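Long-range contact in uncharacterized protein (Mycobacterium tuberculosis CAS/NITR204, PDB 5VYQ), which probably transfers a formyl group from a folate cofactor to the sugar amine of dTDP-4-amino-4,6-dideoxyglucose: residues K197-E209 with R219-F233. Numbering follows the deposited sequence.
With 0FX (dTDP-4-amino-4,6-dideoxyglucose), chain D; EP1 (3-[4-(2-hydroxyethyl)piperazin-1-yl]propane-1-sulfonic acid), chain J.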
loop_
_atom_site.group_PDB
_atom_site.type_symbol
_atom_site.label_atom_id
_atom_site.label_comp_id
_atom_site.label_asym_id
_atom_site.label_seq_id
_atom_site.Cartn_x
_atom_site.Cartn_y
_atom_site.Cartn_z
ATOM N N LYS A 197 10.005 -10.256 20.025
ATOM C CA LYS A 197 10.525 -8.898 20.156
ATOM C C LYS A 197 11.286 -8.335 18.964
ATOM O O LYS A 197 11.319 -7.114 18.722
ATOM C CB LYS A 197 11.434 -8.773 21.389
ATOM C CG LYS A 197 12.691 -9.641 21.350
ATOM C CD LYS A 197 13.895 -8.993 22.031
ATOM C CE LYS A 197 14.639 -8.068 21.067
ATOM N NZ LYS A 197 15.262 -6.874 21.706
ATOM N N ASP A 198 12.007 -9.197 18.253
ATOM C CA ASP A 198 12.701 -8.791 17.047
ATOM C C ASP A 198 11.725 -8.321 15.963
ATOM O O ASP A 198 12.025 -7.371 15.232
ATOM C CB ASP A 198 13.589 -9.923 16.515
ATOM C CG ASP A 198 14.643 -10.344 17.511
ATOM O OD1 ASP A 198 15.498 -9.481 17.840
ATOM O OD2 ASP A 198 14.593 -11.518 17.945
ATOM N N PHE A 199 10.551 -8.959 15.869
ATOM C CA PHE A 199 9.497 -8.507 14.968
ATOM C C PHE A 199 8.897 -7.194 15.463
ATOM O O PHE A 199 8.734 -6.232 14.699
ATOM C CB PHE A 199 8.392 -9.569 14.860
ATOM C CG PHE A 199 7.259 -9.148 14.002
ATOM C CD1 PHE A 199 7.406 -9.124 12.626
ATOM C CD2 PHE A 199 6.074 -8.739 14.566
ATOM C CE1 PHE A 199 6.365 -8.714 11.820
ATOM C CE2 PHE A 199 5.043 -8.342 13.749
ATOM C CZ PHE A 199 5.184 -8.315 12.395
ATOM N N GLU A 200 8.585 -7.112 16.756
ATOM C CA GLU A 200 8.040 -5.834 17.291
ATOM C C GLU A 200 8.986 -4.689 17.030
ATOM O O GLU A 200 8.619 -3.585 16.590
ATOM C CB GLU A 200 7.706 -5.955 18.804
ATOM C CG GLU A 200 6.601 -6.977 19.060
ATOM C CD GLU A 200 5.339 -6.622 18.297
ATOM O OE1 GLU A 200 4.912 -5.470 18.496
ATOM O OE2 GLU A 200 4.794 -7.452 17.538
ATOM N N GLN A 201 10.266 -4.908 17.200
ATOM C CA GLN A 201 11.176 -3.837 16.890
ATOM C C GLN A 201 11.263 -3.429 15.418
ATOM O O GLN A 201 11.296 -2.256 15.089
ATOM C CB GLN A 201 12.552 -4.219 17.368
ATOM C CG GLN A 201 13.555 -3.116 17.206
ATOM C CD GLN A 201 14.843 -3.389 17.931
ATOM O OE1 GLN A 201 14.851 -3.801 19.093
ATOM N NE2 GLN A 201 15.953 -3.144 17.250
ATOM N N LEU A 202 11.264 -4.405 14.519
ATOM C CA LEU A 202 11.260 -4.146 13.080
ATOM C C LEU A 202 10.060 -3.331 12.568
ATOM O O LEU A 202 10.145 -2.585 11.560
ATOM C CB LEU A 202 11.289 -5.516 12.406
ATOM C CG LEU A 202 11.663 -5.656 10.939
ATOM C CD1 LEU A 202 13.060 -5.146 10.600
ATOM C CD2 LEU A 202 11.608 -7.150 10.619
ATOM N N ARG A 203 8.920 -3.529 13.212
ATOM C CA ARG A 203 7.663 -2.851 12.908
ATOM C C ARG A 203 7.806 -1.340 12.789
ATOM O O ARG A 203 7.128 -0.687 11.988
ATOM C CB ARG A 203 6.607 -3.117 13.996
ATOM C CG ARG A 203 5.928 -4.479 13.932
ATOM C CD ARG A 203 4.956 -4.648 15.072
ATOM N NE ARG A 203 3.772 -3.859 14.806
ATOM C CZ ARG A 203 2.815 -3.643 15.676
ATOM N NH1 ARG A 203 2.885 -4.168 16.909
ATOM N NH2 ARG A 203 1.766 -2.948 15.280
ATOM N N ARG A 204 8.630 -0.764 13.635
ATOM C CA ARG A 204 8.700 0.677 13.777
ATOM C C ARG A 204 9.678 1.208 12.757
ATOM O O ARG A 204 10.823 0.775 12.701
ATOM C CB ARG A 204 9.154 1.044 15.187
ATOM C CG ARG A 204 9.199 2.543 15.401
ATOM C CD ARG A 204 9.852 2.801 16.762
ATOM N NE ARG A 204 11.264 2.572 16.494
ATOM C CZ ARG A 204 12.148 3.477 16.061
ATOM N NH1 ARG A 204 11.844 4.763 15.912
ATOM N NH2 ARG A 204 13.398 3.086 15.834
ATOM N N LEU A 205 9.188 2.094 11.895
ATOM C CA LEU A 205 9.983 2.684 10.832
ATOM C C LEU A 205 10.559 4.005 11.328
ATOM O O LEU A 205 9.803 4.885 11.734
ATOM C CB LEU A 205 9.137 2.982 9.613
ATOM C CG LEU A 205 8.288 1.806 9.094
ATOM C CD1 LEU A 205 7.494 2.259 7.902
ATOM C CD2 LEU A 205 9.227 0.645 8.760
ATOM N N ASP A 206 11.871 4.152 11.225
ATOM C CA ASP A 206 12.548 5.417 11.527
ATOM C C ASP A 206 12.629 6.227 10.215
ATOM O O ASP A 206 13.316 5.830 9.279
ATOM C CB ASP A 206 13.962 5.125 12.031
ATOM C CG ASP A 206 14.728 6.381 12.453
ATOM O OD1 ASP A 206 14.320 7.507 12.116
ATOM O OD2 ASP A 206 15.765 6.192 13.137
ATOM N N LEU A 207 11.962 7.368 10.195
ATOM C CA LEU A 207 11.903 8.201 8.997
ATOM C C LEU A 207 13.245 8.727 8.599
ATOM O O LEU A 207 13.438 9.030 7.430
ATOM C CB LEU A 207 10.940 9.373 9.184
ATOM C CG LEU A 207 9.475 9.056 9.414
ATOM C CD1 LEU A 207 8.665 10.323 9.539
ATOM C CD2 LEU A 207 8.898 8.069 8.412
ATOM N N ASN A 208 14.181 8.804 9.550
ATOM C CA ASN A 208 15.560 9.212 9.230
ATOM C C ASN A 208 16.510 8.101 8.832
ATOM O O ASN A 208 17.659 8.394 8.462
ATOM C CB ASN A 208 16.176 9.902 10.444
ATOM C CG ASN A 208 15.289 11.007 10.934
ATOM O OD1 ASN A 208 14.987 11.870 10.161
ATOM N ND2 ASN A 208 14.895 10.989 12.188
ATOM N N GLU A 209 16.053 6.852 8.870
ATOM C CA GLU A 209 16.928 5.783 8.378
ATOM C C GLU A 209 17.299 5.997 6.914
ATOM O O GLU A 209 16.433 6.297 6.098
ATOM C CB GLU A 209 16.317 4.396 8.583
ATOM C CG GLU A 209 17.214 3.297 8.055
ATOM C CD GLU A 209 16.739 1.899 8.437
ATOM O OE1 GLU A 209 15.905 1.754 9.347
ATOM O OE2 GLU A 209 17.260 0.935 7.846
ATOM N N ARG A 219 11.669 -3.795 3.325
ATOM C CA ARG A 219 11.067 -3.611 4.648
ATOM C C ARG A 219 9.558 -3.528 4.640
ATOM O O ARG A 219 8.890 -4.163 5.473
ATOM C CB ARG A 219 11.676 -2.366 5.299
ATOM C CG ARG A 219 11.227 -1.997 6.704
ATOM C CD ARG A 219 11.703 -2.991 7.757
ATOM N NE ARG A 219 11.688 -2.324 9.053
ATOM C CZ ARG A 219 12.561 -1.409 9.457
ATOM N NH1 ARG A 219 12.355 -0.804 10.627
ATOM N NH2 ARG A 219 13.644 -1.127 8.734
ATOM N N LEU A 220 9.005 -2.687 3.777
ATOM C CA LEU A 220 7.578 -2.495 3.738
ATOM C C LEU A 220 6.832 -3.750 3.315
ATOM O O LEU A 220 5.810 -4.091 3.883
ATOM C CB LEU A 220 7.172 -1.395 2.787
ATOM C CG LEU A 220 7.604 0.002 3.147
ATOM C CD1 LEU A 220 6.999 0.920 2.093
ATOM C CD2 LEU A 220 7.116 0.349 4.540
ATOM N N ARG A 221 7.347 -4.454 2.305
ATOM C CA ARG A 221 6.607 -5.633 1.850
ATOM C C ARG A 221 6.751 -6.772 2.890
ATOM O O ARG A 221 5.868 -7.618 3.039
ATOM C CB ARG A 221 7.107 -6.042 0.445
ATOM C CG ARG A 221 8.450 -6.720 0.329
ATOM C CD ARG A 221 8.952 -6.653 -1.106
ATOM N NE ARG A 221 10.259 -7.272 -1.340
ATOM C CZ ARG A 221 10.471 -8.474 -1.857
ATOM N NH1 ARG A 221 9.488 -9.297 -2.153
ATOM N NH2 ARG A 221 11.713 -8.821 -2.116
ATOM N N ALA A 222 7.907 -6.840 3.553
ATOM C CA ALA A 222 8.067 -7.793 4.640
ATOM C C ALA A 222 7.018 -7.615 5.745
ATOM O O ALA A 222 6.617 -8.604 6.391
ATOM C CB ALA A 222 9.472 -7.740 5.208
ATOM N N LEU A 223 6.600 -6.359 5.974
ATOM C CA LEU A 223 5.646 -6.021 6.997
ATOM C C LEU A 223 4.231 -5.913 6.506
ATOM O O LEU A 223 3.331 -5.560 7.250
ATOM C CB LEU A 223 6.063 -4.707 7.689
ATOM C CG LEU A 223 7.415 -4.793 8.397
ATOM C CD1 LEU A 223 7.998 -3.443 8.822
ATOM C CD2 LEU A 223 7.268 -5.699 9.615
ATOM N N THR A 224 4.028 -6.286 5.247
ATOM C CA THR A 224 2.750 -6.291 4.643
ATOM C C THR A 224 2.175 -7.689 4.651
ATOM O O THR A 224 2.716 -8.627 4.073
ATOM C CB THR A 224 2.790 -5.693 3.233
ATOM O OG1 THR A 224 3.136 -4.292 3.312
ATOM C CG2 THR A 224 1.392 -5.759 2.634
ATOM N N HIS A 225 1.015 -7.824 5.283
ATOM C CA HIS A 225 0.404 -9.148 5.457
ATOM C C HIS A 225 -1.096 -8.997 5.603
ATOM O O HIS A 225 -1.585 -8.701 6.689
ATOM C CB HIS A 225 0.975 -9.857 6.694
ATOM C CG HIS A 225 0.668 -11.317 6.725
ATOM N ND1 HIS A 225 1.640 -12.294 6.635
ATOM C CD2 HIS A 225 -0.521 -11.968 6.797
ATOM C CE1 HIS A 225 1.058 -13.479 6.707
ATOM N NE2 HIS A 225 -0.249 -13.315 6.823
ATOM N N ASP A 226 -1.784 -9.126 4.486
ATOM C CA ASP A 226 -3.210 -8.845 4.436
ATOM C C ASP A 226 -3.474 -7.467 5.087
ATOM O O ASP A 226 -2.786 -6.494 4.760
ATOM C CB ASP A 226 -3.969 -9.998 5.089
ATOM C CG ASP A 226 -3.793 -11.280 4.339
ATOM O OD1 ASP A 226 -3.806 -11.210 3.093
ATOM O OD2 ASP A 226 -3.651 -12.321 5.026
ATOM N N ASP A 227 -4.420 -7.360 6.001
ATOM C CA ASP A 227 -4.649 -6.025 6.559
ATOM C C ASP A 227 -4.074 -5.822 7.942
ATOM O O ASP A 227 -4.477 -4.863 8.615
ATOM C CB ASP A 227 -6.132 -5.681 6.576
ATOM C CG ASP A 227 -6.925 -6.589 7.469
ATOM O OD1 ASP A 227 -8.166 -6.405 7.501
ATOM O OD2 ASP A 227 -6.346 -7.475 8.135
ATOM N N PHE A 228 -3.151 -6.682 8.368
ATOM C CA PHE A 228 -2.444 -6.422 9.608
ATOM C C PHE A 228 -1.796 -5.043 9.597
ATOM O O PHE A 228 -1.138 -4.649 8.645
ATOM C CB PHE A 228 -1.347 -7.445 9.926
ATOM C CG PHE A 228 -1.865 -8.756 10.497
ATOM C CD1 PHE A 228 -2.394 -8.818 11.784
ATOM C CD2 PHE A 228 -1.776 -9.932 9.767
ATOM C CE1 PHE A 228 -2.819 -10.031 12.328
ATOM C CE2 PHE A 228 -2.209 -11.142 10.281
ATOM C CZ PHE A 228 -2.724 -11.186 11.576
ATOM N N ARG A 229 -2.011 -4.274 10.653
ATOM C CA ARG A 229 -1.357 -2.989 10.821
ATOM C C ARG A 229 -0.011 -3.193 11.512
ATOM O O ARG A 229 0.171 -2.850 12.674
ATOM C CB ARG A 229 -2.251 -2.083 11.675
ATOM C CG ARG A 229 -3.451 -1.588 10.930
ATOM C CD ARG A 229 -4.376 -0.888 11.915
ATOM N NE ARG A 229 -5.595 -0.518 11.208
ATOM C CZ ARG A 229 -6.833 -0.763 11.630
ATOM N NH1 ARG A 229 -7.069 -1.400 12.779
ATOM N NH2 ARG A 229 -7.860 -0.350 10.888
ATOM N N ASN A 230 0.969 -3.721 10.783
ATOM C CA ASN A 230 2.259 -4.018 11.337
ATOM C C ASN A 230 3.224 -2.832 11.342
ATOM O O ASN A 230 3.749 -2.480 12.377
ATOM C CB ASN A 230 2.945 -5.153 10.535
ATOM C CG ASN A 230 2.261 -6.509 10.651
ATOM O OD1 ASN A 230 1.808 -6.947 11.735
ATOM N ND2 ASN A 230 2.234 -7.212 9.552
ATOM N N ALA A 231 3.547 -2.279 10.167
ATOM C CA ALA A 231 4.526 -1.197 10.091
ATOM C C ALA A 231 3.888 0.145 10.522
ATOM O O ALA A 231 2.713 0.402 10.197
ATOM C CB ALA A 231 4.961 -1.060 8.656
ATOM N N TRP A 232 4.678 0.924 11.253
ATOM C CA TRP A 232 4.216 2.243 11.669
ATOM C C TRP A 232 5.381 3.175 11.785
ATOM O O TRP A 232 6.518 2.782 12.013
ATOM C CB TRP A 232 3.481 2.142 13.007
ATOM C CG TRP A 232 4.261 1.554 14.144
ATOM C CD1 TRP A 232 4.461 0.220 14.408
ATOM C CD2 TRP A 232 4.943 2.253 15.200
ATOM N NE1 TRP A 232 5.231 0.052 15.536
ATOM C CE2 TRP A 232 5.513 1.281 16.062
ATOM C CE3 TRP A 232 5.104 3.591 15.518
ATOM C CZ2 TRP A 232 6.216 1.619 17.220
ATOM C CZ3 TRP A 232 5.811 3.923 16.654
ATOM C CH2 TRP A 232 6.380 2.943 17.490
ATOM N N PHE A 233 5.092 4.449 11.635
ATOM C CA PHE A 233 6.049 5.501 11.975
ATOM C C PHE A 233 5.317 6.506 12.850
ATOM O O PHE A 233 4.098 6.468 12.934
ATOM C CB PHE A 233 6.619 6.162 10.724
ATOM C CG PHE A 233 5.606 6.844 9.841
ATOM C CD1 PHE A 233 5.012 6.171 8.772
ATOM C CD2 PHE A 233 5.330 8.186 9.975
ATOM C CE1 PHE A 233 4.118 6.792 7.917
ATOM C CE2 PHE A 233 4.421 8.825 9.147
ATOM C CZ PHE A 233 3.801 8.129 8.108
HETATM O O4P 0FX D . 2.382 -19.162 11.344
HETATM P P2 0FX D . 2.259 -19.131 12.830
HETATM O O3P 0FX D . 1.253 -20.080 13.441
HETATM O O1G 0FX D . 3.794 -19.316 13.296
HETATM C C1G 0FX D . 4.280 -18.827 14.533
HETATM C C2G 0FX D . 5.802 -18.693 14.386
HETATM O O2G 0FX D . 6.023 -17.827 13.265
HETATM C C3G 0FX D . 6.408 -20.070 14.064
HETATM O O3G 0FX D . 7.813 -19.969 13.726
HETATM C C4G 0FX D . 6.075 -21.031 15.197
HETATM N N4A 0FX D . 6.624 -22.351 14.804
HETATM C C5G 0FX D . 4.557 -21.070 15.382
HETATM C C6G 0FX D . 4.261 -21.776 16.703
HETATM O O5G 0FX D . 3.958 -19.774 15.560
HETATM O OPP 0FX D . 1.970 -17.642 13.370
HETATM P P 0FX D . 0.621 -16.757 13.304
HETATM O O1P 0FX D . 0.573 -16.004 14.577
HETATM O O2P 0FX D . -0.516 -17.629 12.837
HETATM O O5 0FX D . 0.888 -15.712 12.117
HETATM C C5 0FX D . 0.891 -16.110 10.766
HETATM C C4 0FX D . 1.495 -15.000 9.927
HETATM O O4 0FX D . 0.641 -13.862 10.020
HETATM C C3 0FX D . 2.853 -14.456 10.368
HETATM O O3 0FX D . 3.917 -15.240 9.817
HETATM C C2 0FX D . 2.912 -13.036 9.839
HETATM C C1 0FX D . 1.447 -12.680 9.956
HETATM N N11 0FX D . 1.173 -11.886 11.161
HETATM C C61 0FX D . 0.585 -12.366 12.276
HETATM C C51 0FX D . 0.325 -11.546 13.358
HETATM C C5A 0FX D . -0.294 -12.134 14.601
HETATM C C21 0FX D . 1.369 -10.509 11.094
HETATM O O21 0FX D . 1.891 -10.016 9.996
HETATM N N31 0FX D . 1.142 -9.690 12.122
HETATM C C41 0FX D . 0.566 -10.197 13.236
HETATM O O41 0FX D . 0.322 -9.341 14.248
HETATM O O2S EP1 J . -5.174 -4.016 12.419
HETATM S S EP1 J . -4.802 -5.143 13.235
HETATM O O3S EP1 J . -3.424 -5.480 12.937
HETATM O O1S EP1 J . -4.874 -4.740 14.815
HETATM C C11 EP1 J . -5.899 -6.414 13.105
HETATM C C10 EP1 J . -6.069 -6.969 11.698
HETATM C C9 EP1 J . -6.926 -8.231 11.699
HETATM N N1 EP1 J . -6.838 -8.891 10.378
HETATM C C2 EP1 J . -5.637 -9.748 10.302
HETATM C C3 EP1 J . -5.565 -10.503 8.974
HETATM N N4 EP1 J . -6.729 -11.398 8.838
HETATM C C5 EP1 J . -7.957 -10.584 8.864
HETATM C C6 EP1 J . -8.051 -9.699 10.117
HETATM C C7 EP1 J . -6.641 -12.152 7.569
HETATM C C8 EP1 J . -5.668 -13.329 7.693
HETATM O O8 EP1 J . -4.291 -13.043 7.371
HETATM O O HOH W 1 6.686 -1.839 17.403
HETATM O O HOH W 2 13.680 2.029 10.551
HETATM O O HOH W 3 15.765 -0.697 10.833
#
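Arg219 turns its guanidinium side-on to the carbonyl of Leu202 near the end of helix 196-203, NE and NH1 both donating to Leu202 O, each at 3.0 Å. The bend at chi2 (69°) lays the group between Leu202 CD1 on one face and Leu205 CD2 on the other; a water joins NH1 to Glu209 OE1. Arg203 sends NE to Asn230 O (2.8 Å), straight and on a carbonyl lone pair, while its NH1 forms a salt bridge with Glu200 OE1; both acceptors lie close to the guanidinium plane, which holds the group's rotation. Backbones meet in a single bridge: Trp232 N donates to Arg203 O (3.0 Å) and Leu205 N to Trp232 O (2.8 Å). Residues 204-205 thereby flank strand 231-234, whose other edge pairs antiparallel with strand 240-249 in the C-terminal dimerization domain. In the loop before the strand, Asn230 reads the thymine of the dTDP-sugar, OD1 accepting from N31 and ND2 donating to O21; ND2 also donates to Leu223 O, from above that carbonyl's plane. Asn230 OD1 lies at the Phe199 ring edge, nearest CZ, ring and amide planes 85° apart. Arg204 CG makes a CH-pi contact over the Trp232 six-membered ring, 3.7 Å from its centroid. Among apolar side chains, Leu205 CD1 reaches Leu220 CD2 (3.9 Å).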